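PDB 2GMQ: hypothetical protein EF0006 from Enterococcus faecalis, which is of uncharacterised function but, as a plasmid-encoded member of the PrgU-like family, is probably connected with the enterococcal pheromone response. Local coordinates for residues 36-39 with 40-43. Residues are numbered along the deposited sequence; the frame is centred on the assembly and turned at random.
Sequences KVRL and KNTR
Between Leu39, the last residue of strand 34-39, and Arg43 in the first turn of helix 41-50 the chain turns at Lys40, whose extended backbone (phi -65°, psi 158°) gives way to helical values from Asn41 on. One water bonds to both sides of this junction. It accepts from Arg38 NE at 2.9 Å, lying in the guanidinium plane at its edge, and donates to Asn41 OD1, 2.9 Å from the water oxygen, and to Leu39 O, where the 2.5 Å separation is very short and should be read with caution. Arg38 and Asn41 do not bond directly: Arg38 NH2 and Asn41 OD1 are 4.3 Å apart, with the amide oxygen at the guanidinium edge; the two are joined instead through the water, which bonds to both. The motif is a strand-to-helix connection with Lys40 at the N-cap position; its strand belongs to an antiparallel sheet, running between strands 23-27 and 94-98. A separate, apolar contact is made by Leu39, where CD1 meets Arg43 CG at 3.7 Å and Arg43 CB at 4.1 Å, methyl against the aliphatic base of the arginine. Arg43 presents that base with CG anti to the backbone N (chi1 -175°), then bends at chi2 and carries its guanidinium away from Leu39. There NH1 forms a salt bridge with Asp22, NE one with Glu46 of the same chain, and NH2 one with Glu46 of the second subunit, which places the start of the helix beside a subunit interface. Lys40, in the conformer described, points away from the strand segment, and its NZ hydrogen-bonds to the carbonyl oxygen of Lys21.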
loop_
_atom_site.group_PDB
_atom_site.type_symbol
_atom_site.label_atom_id
_atom_site.label_comp_id
_atom_site.label_asym_id
_atom_site.label_seq_id
_atom_site.Cartn_x
_atom_site.Cartn_y
_atom_site.Cartn_z
ATOM N N LYS A 36 -8.167 4.820 20.695
ATOM C CA LYS A 36 -8.595 3.449 20.421
ATOM C C LYS A 36 -8.031 2.955 19.073
ATOM O O LYS A 36 -7.551 3.760 18.264
ATOM C CB LYS A 36 -10.138 3.378 20.439
ATOM C CG LYS A 36 -10.773 4.140 19.287
ATOM C CD LYS A 36 -12.261 3.868 19.133
ATOM C CE LYS A 36 -13.134 4.936 19.781
ATOM N NZ LYS A 36 -14.624 4.705 19.329
ATOM N N VAL A 37 -7.999 1.620 18.914
ATOM C CA VAL A 37 -7.528 1.023 17.663
ATOM C C VAL A 37 -8.647 0.018 17.285
ATOM O O VAL A 37 -9.309 -0.607 18.191
ATOM C CB VAL A 37 -6.197 0.256 17.791
ATOM C CG1 VAL A 37 -5.103 1.140 18.470
ATOM C CG2 VAL A 37 -6.345 -0.969 18.650
ATOM N N ARG A 38 -8.903 -0.098 15.998
ATOM C CA ARG A 38 -9.883 -1.009 15.527
ATOM C C ARG A 38 -9.239 -1.901 14.511
ATOM O O ARG A 38 -8.557 -1.417 13.631
ATOM C CB ARG A 38 -10.969 -0.114 14.913
ATOM C CG ARG A 38 -11.975 -0.748 14.079
ATOM C CD ARG A 38 -12.726 0.409 13.315
ATOM N NE ARG A 38 -13.496 -0.204 12.253
ATOM C CZ ARG A 38 -14.826 -0.109 12.113
ATOM N NH1 ARG A 38 -15.544 0.622 12.983
ATOM N NH2 ARG A 38 -15.430 -0.753 11.107
ATOM N N LEU A 39 -9.493 -3.219 14.552
ATOM C CA LEU A 39 -8.917 -4.083 13.536
ATOM C C LEU A 39 -9.524 -3.806 12.174
ATOM O O LEU A 39 -10.758 -3.579 12.018
ATOM C CB LEU A 39 -9.171 -5.593 13.851
ATOM C CG LEU A 39 -8.059 -6.287 14.627
ATOM C CD1 LEU A 39 -6.830 -6.479 13.861
ATOM C CD2 LEU A 39 -7.745 -5.491 15.950
ATOM N N LYS A 40 -8.666 -3.864 11.165
ATOM C CA LYS A 40 -9.124 -3.760 9.791
ATOM C C LYS A 40 -10.005 -4.951 9.395
ATOM O O LYS A 40 -9.941 -6.039 10.006
ATOM C CB LYS A 40 -7.936 -3.609 8.850
ATOM C CG LYS A 40 -7.489 -2.144 8.724
ATOM C CD LYS A 40 -6.319 -2.050 7.799
ATOM C CE LYS A 40 -5.907 -0.607 7.556
ATOM N NZ LYS A 40 -4.436 -0.514 7.434
ATOM N N ASN A 41 -10.831 -4.764 8.367
ATOM C CA ASN A 41 -11.794 -5.795 8.020
ATOM C C ASN A 41 -11.165 -7.127 7.611
ATOM O O ASN A 41 -11.634 -8.205 8.035
ATOM C CB ASN A 41 -12.765 -5.343 6.897
ATOM C CG ASN A 41 -13.692 -4.202 7.328
ATOM O OD1 ASN A 41 -13.578 -3.579 8.388
ATOM N ND2 ASN A 41 -14.645 -3.931 6.457
ATOM N N THR A 42 -10.115 -7.081 6.794
ATOM C CA THR A 42 -9.514 -8.357 6.287
ATOM C C THR A 42 -8.907 -9.175 7.440
ATOM O O THR A 42 -9.198 -10.356 7.606
ATOM C CB THR A 42 -8.435 -8.063 5.238
ATOM O OG1 THR A 42 -9.086 -7.327 4.167
ATOM C CG2 THR A 42 -7.997 -9.410 4.593
ATOM N N ARG A 43 -8.141 -8.495 8.252
ATOM C CA ARG A 43 -7.518 -9.127 9.439
ATOM C C ARG A 43 -8.658 -9.637 10.364
ATOM O O ARG A 43 -8.540 -10.708 10.940
ATOM C CB ARG A 43 -6.564 -8.195 10.195
ATOM C CG ARG A 43 -5.827 -9.013 11.402
ATOM C CD ARG A 43 -5.048 -10.235 10.834
ATOM N NE ARG A 43 -4.464 -11.033 11.923
ATOM C CZ ARG A 43 -3.341 -10.715 12.613
ATOM N NH1 ARG A 43 -2.709 -9.587 12.369
ATOM N NH2 ARG A 43 -2.933 -11.496 13.619
HETATM O O HOH W 1 -12.252 -2.174 10.592
#